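Clavulanic acid biosynthesis oligopeptide binding protein 2 (Streptomyces clavuligerus, PDB 2WOL) is a solute-binding protein of the pathway that makes the beta-lactamase inhibitor clavulanic acid and probably binds peptides. Local coordinates at residues 60-65 with 226-231; 192-197 with 210-215; 300-305 with 353-358; 462-467 with 511-516. One frame throughout, in Å; residues are numbered along the deposited sequence.

In the fold
Following the chain from the N terminus, helix 54-63 meets strand 225-230 in contact 1, closing a loop of 160 residues. Contact 2 closes a much shorter loop of 12 residues lying within it, and the two touch, Arg-65 N meeting Ser-212 OG. Both belong to the part of the fold built on the sheet of strands 215-221 and 225-230. Contact 3 then brings the corner at Ser-302 against residues 353-358, closing 47 residues, and contact 4 packs helix 460-468 on helix 503-520, closing 43. These two follow in series and touch through Ala-358 and Arg-511. The centres of contacts 1 and 4 lie about 35 Å apart, on opposite sides of the chain's centre.

Contact 1 (60-65 with 226-231); sequences QRLLNR and LHLERN
Leu-228 sets CD1 between the ends of Leu-62 and Leu-63, while its CD2 faces Leu-63 alone, and this small apolar cluster is the whole meeting of the two segments. The stems of Leu-63 and Leu-228 cross at about a right angle and touch through their terminal methyls. Leu-63 CD2 sits over the fork of Leu-228, 3.8 Å from Leu-228 CD2 and 3.9 Å from Leu-228 CD1. With CG of Leu-63 anti to its carbonyl carbon (chi1 -67°), a side chain that leaves the helix obliquely is brought back toward the strand. Leu-62 leans in more directly but stays looser, its CD2 lying 4.3 Å from Leu-228 CD1. All three leucines are buried, and Leu-59 and Val-249 add further apolar surface around Leu-228.

The last turn of the helix is held by its own polar groups. Gln-60 O accepts from both Asn-64 N, at 2.9 Å, and Leu-63 N. The Gln-60 side chain folds back to Asn-64, whose ND2 reaches a lone pair of Gln-60 OE1 in a nearly straight bond of 2.8 Å (173°). Both amides are thereby kept from flipping, since the other end of Asn-64, OD1, receives Ser-212 N. Backbone bonds from Leu-62 to Tyr-215 and from Leu-63 to Gly-213 tie the helix end to the start of the neighbouring strand.

Helix 54-63 thus lies against the mixed sheet through leucines of strand 225-230, the helix-on-sheet packing of an alpha/beta lobe in the type 2 periplasmic binding protein fold.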
# COMPACT_ATOMS: atom_id res chain seq x y z
N GLN A 60 -7.03 -2.79 11.37
CA GLN A 60 -6.91 -1.72 12.36
C GLN A 60 -8.09 -0.75 12.35
O GLN A 60 -8.34 -0.06 13.35
CB GLN A 60 -5.58 -0.98 12.20
CG GLN A 60 -4.41 -1.70 12.88
CD GLN A 60 -4.50 -1.69 14.40
OE1 GLN A 60 -5.29 -0.95 14.99
NE2 GLN A 60 -3.68 -2.51 15.04
N ARG A 61 -8.84 -0.70 11.25
CA ARG A 61 -10.04 0.14 11.20
C ARG A 61 -11.11 -0.34 12.19
O ARG A 61 -11.98 0.42 12.59
CB ARG A 61 -10.59 0.22 9.77
CG ARG A 61 -9.78 1.16 8.88
CD ARG A 61 -10.07 0.98 7.39
NE ARG A 61 -11.43 1.34 6.98
CZ ARG A 61 -11.88 2.58 6.83
NH1 ARG A 61 -11.11 3.64 7.10
NH2 ARG A 61 -13.13 2.78 6.41
N LEU A 62 -11.02 -1.61 12.60
CA LEU A 62 -11.92 -2.15 13.64
C LEU A 62 -11.42 -1.90 15.05
O LEU A 62 -12.21 -1.82 16.00
CB LEU A 62 -12.11 -3.66 13.46
CG LEU A 62 -12.92 -4.16 12.26
CD1 LEU A 62 -12.06 -4.28 11.01
CD2 LEU A 62 -13.54 -5.51 12.60
N LEU A 63 -10.10 -1.81 15.20
CA LEU A 63 -9.44 -1.81 16.51
C LEU A 63 -9.09 -0.43 17.05
O LEU A 63 -9.15 -0.20 18.26
CB LEU A 63 -8.16 -2.66 16.45
CG LEU A 63 -8.33 -4.16 16.24
CD1 LEU A 63 -6.97 -4.78 15.93
CD2 LEU A 63 -8.96 -4.81 17.46
N ASN A 64 -8.71 0.49 16.17
CA ASN A 64 -8.24 1.79 16.62
C ASN A 64 -8.70 2.92 15.73
O ASN A 64 -8.63 2.83 14.50
CB ASN A 64 -6.72 1.81 16.73
CG ASN A 64 -6.22 1.01 17.92
OD1 ASN A 64 -6.44 1.39 19.07
ND2 ASN A 64 -5.55 -0.11 17.65
N ARG A 65 -9.18 3.98 16.36
CA ARG A 65 -9.53 5.20 15.65
C ARG A 65 -8.30 6.08 15.49
O ARG A 65 -7.29 5.89 16.17
CB ARG A 65 -10.65 5.94 16.39
CG ARG A 65 -11.93 5.13 16.51
CD ARG A 65 -12.99 5.91 17.28
NE ARG A 65 -13.43 7.10 16.55
CZ ARG A 65 -14.42 7.89 16.95
NH1 ARG A 65 -15.08 7.63 18.06
NH2 ARG A 65 -14.75 8.95 16.22
N LEU A 226 -7.26 -15.15 15.78
CA LEU A 226 -7.39 -13.83 16.39
C LEU A 226 -8.87 -13.55 16.53
O LEU A 226 -9.60 -13.52 15.54
CB LEU A 226 -6.71 -12.76 15.52
CG LEU A 226 -6.86 -11.30 15.96
CD1 LEU A 226 -6.16 -11.05 17.30
CD2 LEU A 226 -6.33 -10.38 14.89
N HIS A 227 -9.31 -13.37 17.77
CA HIS A 227 -10.71 -13.09 18.06
C HIS A 227 -10.85 -11.67 18.58
O HIS A 227 -10.09 -11.25 19.47
CB HIS A 227 -11.27 -14.10 19.07
CG HIS A 227 -11.47 -15.47 18.50
ND1 HIS A 227 -12.14 -16.46 19.18
CD2 HIS A 227 -11.10 -16.01 17.31
CE1 HIS A 227 -12.16 -17.56 18.45
NE2 HIS A 227 -11.54 -17.31 17.31
N LEU A 228 -11.82 -10.95 18.02
CA LEU A 228 -12.14 -9.59 18.43
C LEU A 228 -13.53 -9.54 19.02
O LEU A 228 -14.47 -10.14 18.49
CB LEU A 228 -12.06 -8.63 17.24
CG LEU A 228 -10.81 -8.61 16.35
CD1 LEU A 228 -10.92 -7.45 15.37
CD2 LEU A 228 -9.51 -8.51 17.16
N GLU A 229 -13.65 -8.83 20.14
CA GLU A 229 -14.94 -8.60 20.79
C GLU A 229 -15.24 -7.10 20.79
O GLU A 229 -14.35 -6.29 20.54
CB GLU A 229 -14.93 -9.15 22.22
CG GLU A 229 -13.85 -8.51 23.10
CD GLU A 229 -13.81 -9.06 24.52
OE1 GLU A 229 -14.39 -10.14 24.76
OE2 GLU A 229 -13.19 -8.41 25.38
N ARG A 230 -16.49 -6.73 21.07
CA ARG A 230 -16.86 -5.33 21.14
C ARG A 230 -16.10 -4.59 22.23
O ARG A 230 -15.86 -5.12 23.32
CB ARG A 230 -18.36 -5.18 21.38
CG ARG A 230 -19.23 -5.57 20.20
CD ARG A 230 -20.63 -5.00 20.37
NE ARG A 230 -21.56 -5.43 19.33
CZ ARG A 230 -21.67 -4.85 18.13
NH1 ARG A 230 -20.90 -3.81 17.82
NH2 ARG A 230 -22.54 -5.30 17.25
N ASN A 231 -15.71 -3.36 21.91
CA ASN A 231 -15.16 -2.43 22.88
C ASN A 231 -16.34 -1.76 23.59
O ASN A 231 -17.06 -0.97 22.97
CB ASN A 231 -14.27 -1.40 22.16
CG ASN A 231 -13.78 -0.28 23.07
OD1 ASN A 231 -14.18 -0.16 24.23
ND2 ASN A 231 -12.92 0.57 22.53

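Contact 2 (192-197 with 210-215); sequences AAPVPR and RSSGPY
Pro-196 and Arg-210 make the closest approach here: CG of the proline ring meets CG of the arginine at 4.1 Å, the two side chains crossing at about a right angle. Only the aliphatic start of Arg-210 takes part. Its chain bends twice, at chi2 (-82°) and again at chi3 (63°), which turns the guanidinium away from the proline and lets NE form a salt bridge with Asp-110. Tyr-109 touches both Pro-194 and Pro-196, as does Asp-119 of helix 117-127.

Both segments belong to the irregular connection between helix 183-186 and strand 215-221, the strand at one edge of the mixed sheet of this lobe; residues 210-215 are the run-in to that strand.

Beside this packing the contact is looser and bridged by water. Pro-194 CG comes no nearer than 4.3 Å to Ser-212 OG, and no direct hydrogen bond joins the segments. A first water bridges them instead, 2.7 Å from Pro-194 O and 2.7 Å from Ser-212 OG, while that hydroxyl also receives Arg-65 N. A second water lies 2.9 Å from Arg-210 O, but its link to Pro-194 O is long and weak at 3.4 Å.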
# COMPACT_ATOMS: atom_id res chain seq x y z
N ALA A 192 -0.41 6.41 13.87
CA ALA A 192 -0.85 7.67 14.47
C ALA A 192 -2.12 7.53 15.32
O ALA A 192 -2.64 8.53 15.83
CB ALA A 192 -1.02 8.74 13.40
N ALA A 193 -2.62 6.30 15.47
CA ALA A 193 -3.71 6.02 16.40
C ALA A 193 -3.23 6.23 17.84
O ALA A 193 -2.15 5.78 18.20
CB ALA A 193 -4.23 4.61 16.21
N PRO A 194 -4.05 6.91 18.67
CA PRO A 194 -3.56 7.26 20.01
C PRO A 194 -3.15 6.05 20.85
O PRO A 194 -3.80 5.00 20.81
CB PRO A 194 -4.76 7.99 20.64
CG PRO A 194 -5.94 7.60 19.82
CD PRO A 194 -5.42 7.39 18.44
N VAL A 195 -2.06 6.23 21.59
CA VAL A 195 -1.57 5.24 22.54
C VAL A 195 -1.32 6.01 23.83
O VAL A 195 -0.49 6.91 23.85
CB VAL A 195 -0.25 4.58 22.07
CG1 VAL A 195 0.33 3.70 23.17
CG2 VAL A 195 -0.47 3.75 20.81
N PRO A 196 -2.05 5.66 24.91
CA PRO A 196 -1.82 6.39 26.16
C PRO A 196 -0.54 5.90 26.82
O PRO A 196 -0.34 4.69 26.98
CB PRO A 196 -3.05 6.05 27.00
CG PRO A 196 -3.50 4.74 26.51
CD PRO A 196 -3.09 4.63 25.06
N ARG A 197 0.34 6.84 27.19
CA ARG A 197 1.64 6.49 27.77
C ARG A 197 1.49 5.55 28.98
O ARG A 197 2.30 4.62 29.14
CB ARG A 197 2.45 7.74 28.15
CG ARG A 197 3.86 7.40 28.62
CD ARG A 197 4.58 8.58 29.25
NE ARG A 197 5.33 9.37 28.28
CZ ARG A 197 6.53 9.05 27.79
NH1 ARG A 197 7.14 7.93 28.17
NH2 ARG A 197 7.11 9.85 26.92
N ARG A 210 -4.22 -1.13 23.87
CA ARG A 210 -5.49 -0.45 24.08
C ARG A 210 -6.21 -0.32 22.74
O ARG A 210 -5.58 -0.29 21.68
CB ARG A 210 -5.30 0.92 24.74
CG ARG A 210 -4.75 0.85 26.17
CD ARG A 210 -5.82 0.56 27.24
NE ARG A 210 -6.45 -0.75 27.09
CZ ARG A 210 -5.90 -1.91 27.44
NH1 ARG A 210 -4.69 -1.96 27.99
NH2 ARG A 210 -6.57 -3.04 27.25
N SER A 211 -7.54 -0.25 22.81
CA SER A 211 -8.37 -0.05 21.64
C SER A 211 -9.19 1.21 21.79
O SER A 211 -9.81 1.43 22.83
CB SER A 211 -9.30 -1.25 21.41
OG SER A 211 -8.61 -2.31 20.79
N SER A 212 -9.20 2.04 20.75
CA SER A 212 -10.10 3.18 20.69
C SER A 212 -11.23 2.93 19.68
O SER A 212 -12.15 3.74 19.56
CB SER A 212 -9.35 4.47 20.35
OG SER A 212 -8.72 4.39 19.08
N GLY A 213 -11.14 1.81 18.97
CA GLY A 213 -12.14 1.45 17.97
C GLY A 213 -13.29 0.64 18.56
O GLY A 213 -13.32 0.38 19.76
N PRO A 214 -14.24 0.24 17.70
CA PRO A 214 -15.42 -0.53 18.14
C PRO A 214 -15.12 -1.93 18.65
O PRO A 214 -15.97 -2.53 19.32
CB PRO A 214 -16.29 -0.59 16.88
CG PRO A 214 -15.36 -0.34 15.73
CD PRO A 214 -14.29 0.56 16.26
N TYR A 215 -13.93 -2.46 18.34
CA TYR A 215 -13.54 -3.79 18.79
C TYR A 215 -12.20 -3.77 19.50
O TYR A 215 -11.39 -2.86 19.30
CB TYR A 215 -13.51 -4.78 17.61
CG TYR A 215 -14.85 -4.84 16.94
CD1 TYR A 215 -15.20 -3.90 15.97
CD2 TYR A 215 -15.80 -5.80 17.30
CE1 TYR A 215 -16.44 -3.91 15.38
CE2 TYR A 215 -17.05 -5.82 16.70
CZ TYR A 215 -17.36 -4.87 15.74
OH TYR A 215 -18.59 -4.85 15.13
O HOH W 1 -6.14 4.13 19.72
O HOH W 2 -3.57 1.64 21.00

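Contact 3 (300-305 with 353-358); sequences RTSFLH and PPTLPA
At Ser-302 the backbone turns a corner with positive phi (75°), bringing its CA within 5.8 Å of Pro-353 CA, where a type I beta turn to Leu-356 begins. The corner is an ST turn: Phe-303 N donates to Thr-301 OG1 over 3.3 Å, just where strand 300-301 gives way to strand 303-309 of the large mixed sheet. The opposing turn, in the loop after strand 346-347, is closed by Leu-356 N on Pro-353 O.

Proline rings fill the gap. Pro-353 brings CG to 3.5 Å from Ser-302 O, and the same CG-CD edge of the ring packs on Phe-463 of helix 460-468. Pro-354 lies against one face of the Arg-300 guanidinium, its CG 3.4 Å above the plane and offset toward the rim. Extended from CG to NE, Arg-300 carries its guanidinium to that ring; a salt bridge from NH2 to Asp-346 fixes its far end. At the partly exposed margin the hydroxyls approach without bonding, Ser-302 OG standing 3.7 Å from Thr-355 OG1 and 4.1 Å from Thr-355 CG2.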
# COMPACT_ATOMS: atom_id res chain seq x y z
N ARG A 300 -8.84 -3.32 -9.49
CA ARG A 300 -7.43 -2.94 -9.49
C ARG A 300 -7.00 -2.83 -8.04
O ARG A 300 -7.79 -2.39 -7.19
CB ARG A 300 -7.24 -1.59 -10.17
CG ARG A 300 -7.44 -1.62 -11.68
CD ARG A 300 -7.69 -0.21 -12.18
NE ARG A 300 -7.66 -0.14 -13.64
CZ ARG A 300 -6.57 0.10 -14.36
NH1 ARG A 300 -5.40 0.27 -13.77
NH2 ARG A 300 -6.66 0.16 -15.68
N THR A 301 -5.77 -3.23 -7.75
CA THR A 301 -5.23 -3.16 -6.38
C THR A 301 -4.47 -1.86 -6.13
O THR A 301 -4.10 -1.57 -4.99
CB THR A 301 -4.29 -4.33 -6.07
OG1 THR A 301 -3.15 -4.27 -6.93
CG2 THR A 301 -4.98 -5.67 -6.25
N SER A 302 -4.24 -1.09 -7.20
CA SER A 302 -3.41 0.12 -7.19
C SER A 302 -1.90 -0.17 -7.15
O SER A 302 -1.09 0.76 -7.11
CB SER A 302 -3.82 1.10 -6.09
OG SER A 302 -5.09 1.66 -6.38
N PHE A 303 -1.54 -1.45 -7.16
CA PHE A 303 -0.14 -1.85 -7.25
C PHE A 303 0.33 -1.76 -8.69
O PHE A 303 -0.46 -1.96 -9.63
CB PHE A 303 0.06 -3.27 -6.72
CG PHE A 303 0.19 -3.36 -5.22
CD1 PHE A 303 -0.90 -3.08 -4.39
CD2 PHE A 303 1.39 -3.74 -4.65
CE1 PHE A 303 -0.77 -3.17 -3.01
CE2 PHE A 303 1.53 -3.83 -3.26
CZ PHE A 303 0.45 -3.54 -2.45
N LEU A 304 1.61 -1.46 -8.86
CA LEU A 304 2.25 -1.43 -10.16
C LEU A 304 3.33 -2.50 -10.21
O LEU A 304 4.15 -2.59 -9.30
CB LEU A 304 2.87 -0.05 -10.42
CG LEU A 304 3.79 0.08 -11.64
CD1 LEU A 304 3.00 0.05 -12.94
CD2 LEU A 304 4.62 1.35 -11.56
N HIS A 305 3.32 -3.29 -11.27
CA HIS A 305 4.39 -4.24 -11.55
C HIS A 305 5.31 -3.59 -12.58
O HIS A 305 4.85 -3.11 -13.62
CB HIS A 305 3.80 -5.54 -12.10
CG HIS A 305 4.75 -6.69 -12.10
ND1 HIS A 305 5.34 -7.17 -10.95
CD2 HIS A 305 5.20 -7.48 -13.11
CE1 HIS A 305 6.13 -8.19 -11.25
NE2 HIS A 305 6.06 -8.39 -12.56
N PRO A 353 -1.41 4.89 -11.02
CA PRO A 353 -2.71 4.23 -11.15
C PRO A 353 -3.80 5.26 -11.50
O PRO A 353 -3.66 6.43 -11.16
CB PRO A 353 -2.97 3.66 -9.75
CG PRO A 353 -1.64 3.66 -9.07
CD PRO A 353 -0.90 4.82 -9.64
N PRO A 354 -4.87 4.82 -12.19
CA PRO A 354 -5.97 5.73 -12.56
C PRO A 354 -6.77 6.32 -11.39
O PRO A 354 -7.62 7.19 -11.61
CB PRO A 354 -6.87 4.86 -13.44
CG PRO A 354 -6.55 3.46 -13.06
CD PRO A 354 -5.10 3.46 -12.71
N THR A 355 -6.50 5.87 -10.16
CA THR A 355 -7.14 6.44 -8.97
C THR A 355 -6.60 7.83 -8.64
O THR A 355 -7.26 8.61 -7.95
CB THR A 355 -6.95 5.55 -7.72
OG1 THR A 355 -5.59 5.11 -7.65
CG2 THR A 355 -7.89 4.35 -7.75
N LEU A 356 -5.41 8.12 -9.13
CA LEU A 356 -4.74 9.38 -8.81
C LEU A 356 -5.04 10.46 -9.83
O LEU A 356 -5.05 10.19 -11.04
CB LEU A 356 -3.23 9.17 -8.67
CG LEU A 356 -2.77 8.10 -7.68
CD1 LEU A 356 -1.26 8.05 -7.65
CD2 LEU A 356 -3.32 8.33 -6.27
N PRO A 357 -5.31 11.70 -9.36
CA PRO A 357 -5.60 12.86 -10.21
C PRO A 357 -4.62 13.07 -11.36
O PRO A 357 -5.04 13.43 -12.46
CB PRO A 357 -5.53 14.03 -9.23
CG PRO A 357 -5.97 13.44 -7.94
CD PRO A 357 -5.38 12.05 -7.93
N ALA A 358 -3.33 12.82 -11.13
CA ALA A 358 -2.30 13.08 -12.13
C ALA A 358 -2.22 12.04 -13.25
O ALA A 358 -1.48 12.23 -14.22
CB ALA A 358 -0.94 13.26 -11.48

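Contact 4 (462-467 with 511-516); sequences GFLAPL and RAVERR
Leu-464 alone reaches across from helix 460-468, and its CD2 finds Val-513 and Glu-514 on helix 503-520. At the start of the second segment, Arg-511 points away from Leu-464 and turns to other partners: a salt bridge from NH1 to Glu-508, and bonds from NE and NH2 to the carbonyls of Ala-358 and His-359. Ala-512 likewise looks elsewhere, packing on Leu-493 of helix 488-499.

Val-513 is the main apolar partner. Its CG1, anti to the backbone N (chi1 175°), extends to 3.8 Å from Leu-464 CD2, the two side chains sliding past each other in opposite directions. Val-490 and Leu-493 touch Val-513 as well, so three helices meet around this residue. This is helix-on-helix packing outside the central sheet of the lobe: helix 460-468 lies between helix 503-520 and strands 303-309 and 448-453, with Phe-463 turned to the sheet and set edge-to-face against Trp-453. The helix kinks at Pro-466, which has no N-H to give; Leu-467 N bonds instead to Leu-464 O, three residues back, at 3.0 Å.

Glu-514 offers Leu-464 its stem, CA at 4.3 Å and CB at 4.4 Å from Leu-464 CD2. Its extended chain carries the buried carboxylate past the leucine to three donors: Gln-360 NE2 at OE1, and the backbone N of Leu-351 and of Phe-352 at OE2. Such a set of donors would probably favour the ionised form. Arg-515 leaves the interface for Leu-362, and Arg-516 for a salt bridge with Glu-489.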
# COMPACT_ATOMS: atom_id res chain seq x y z
N GLY A 462 2.72 9.65 -2.18
CA GLY A 462 2.80 8.31 -1.62
C GLY A 462 3.20 7.28 -2.67
O GLY A 462 3.98 6.37 -2.39
N PHE A 463 2.66 7.42 -3.88
CA PHE A 463 2.94 6.46 -4.93
C PHE A 463 4.32 6.63 -5.56
O PHE A 463 5.06 5.65 -5.72
CB PHE A 463 1.86 6.49 -6.02
CG PHE A 463 2.05 5.43 -7.06
CD1 PHE A 463 1.55 4.15 -6.85
CD2 PHE A 463 2.77 5.69 -8.22
CE1 PHE A 463 1.76 3.14 -7.79
CE2 PHE A 463 2.98 4.69 -9.17
CZ PHE A 463 2.47 3.42 -8.95
N LEU A 464 4.66 7.86 -5.94
CA LEU A 464 5.82 8.08 -6.80
C LEU A 464 7.11 8.47 -6.08
O LEU A 464 8.19 8.06 -6.49
CB LEU A 464 5.50 9.07 -7.92
CG LEU A 464 6.48 9.14 -9.10
CD1 LEU A 464 6.76 7.75 -9.68
CD2 LEU A 464 5.97 10.07 -10.19
N ALA A 465 7.01 9.25 -5.00
CA ALA A 465 8.22 9.72 -4.33
C ALA A 465 9.16 8.61 -3.84
O ALA A 465 10.37 8.70 -4.04
CB ALA A 465 7.90 10.69 -3.20
N PRO A 466 8.62 7.55 -3.20
CA PRO A 466 9.53 6.47 -2.79
C PRO A 466 10.26 5.79 -3.95
O PRO A 466 11.33 5.21 -3.75
CB PRO A 466 8.60 5.48 -2.09
CG PRO A 466 7.44 6.32 -1.63
CD PRO A 466 7.24 7.27 -2.77
N LEU A 467 9.68 5.88 -5.15
CA LEU A 467 10.25 5.25 -6.33
C LEU A 467 11.32 6.08 -7.04
O LEU A 467 12.19 5.50 -7.69
CB LEU A 467 9.15 4.92 -7.34
CG LEU A 467 8.04 3.94 -6.95
CD1 LEU A 467 7.11 3.72 -8.14
CD2 LEU A 467 8.61 2.60 -6.46
N ARG A 511 2.33 15.42 -13.18
CA ARG A 511 2.43 14.95 -14.56
C ARG A 511 3.80 15.25 -15.16
O ARG A 511 4.35 14.44 -15.90
CB ARG A 511 1.31 15.53 -15.43
CG ARG A 511 -0.02 14.90 -15.13
CD ARG A 511 -1.16 15.56 -15.88
NE ARG A 511 -2.36 14.75 -15.70
CZ ARG A 511 -3.59 15.13 -16.00
NH1 ARG A 511 -3.82 16.34 -16.50
NH2 ARG A 511 -4.60 14.30 -15.80
N ALA A 512 4.34 16.42 -14.83
CA ALA A 512 5.70 16.78 -15.25
C ALA A 512 6.74 15.87 -14.60
O ALA A 512 7.70 15.46 -15.26
CB ALA A 512 5.99 18.25 -14.94
N VAL A 513 6.56 15.56 -13.32
CA VAL A 513 7.44 14.60 -12.64
C VAL A 513 7.45 13.25 -13.35
O VAL A 513 8.50 12.72 -13.68
CB VAL A 513 7.07 14.40 -11.15
CG1 VAL A 513 7.94 13.32 -10.51
CG2 VAL A 513 7.20 15.70 -10.38
N GLU A 514 6.25 12.71 -13.60
CA GLU A 514 6.14 11.40 -14.23
C GLU A 514 6.76 11.38 -15.61
O GLU A 514 7.47 10.43 -15.97
CB GLU A 514 4.68 10.94 -14.31
CG GLU A 514 4.55 9.50 -14.79
CD GLU A 514 3.12 9.05 -14.95
OE1 GLU A 514 2.29 9.83 -15.48
OE2 GLU A 514 2.83 7.90 -14.56
N ARG A 515 6.51 12.44 -16.38
CA ARG A 515 7.10 12.57 -17.71
C ARG A 515 8.62 12.55 -17.64
O ARG A 515 9.27 11.83 -18.39
CB ARG A 515 6.60 13.84 -18.41
CG ARG A 515 7.20 14.05 -19.79
CD ARG A 515 6.51 15.16 -20.56
NE ARG A 515 5.16 14.80 -20.96
CZ ARG A 515 4.85 14.18 -22.10
NH1 ARG A 515 5.80 13.85 -22.97
NH2 ARG A 515 3.58 13.89 -22.38
N ARG A 516 9.20 13.34 -16.73
CA ARG A 516 10.65 13.39 -16.60
C ARG A 516 11.22 12.03 -16.20
O ARG A 516 12.25 11.62 -16.72
CB ARG A 516 11.07 14.46 -15.59
CG ARG A 516 10.96 15.87 -16.10
CD ARG A 516 11.23 16.87 -15.00
NE ARG A 516 11.23 18.25 -15.49
CZ ARG A 516 12.32 18.90 -15.89
NH1 ARG A 516 13.51 18.31 -15.86
NH2 ARG A 516 12.21 20.15 -16.33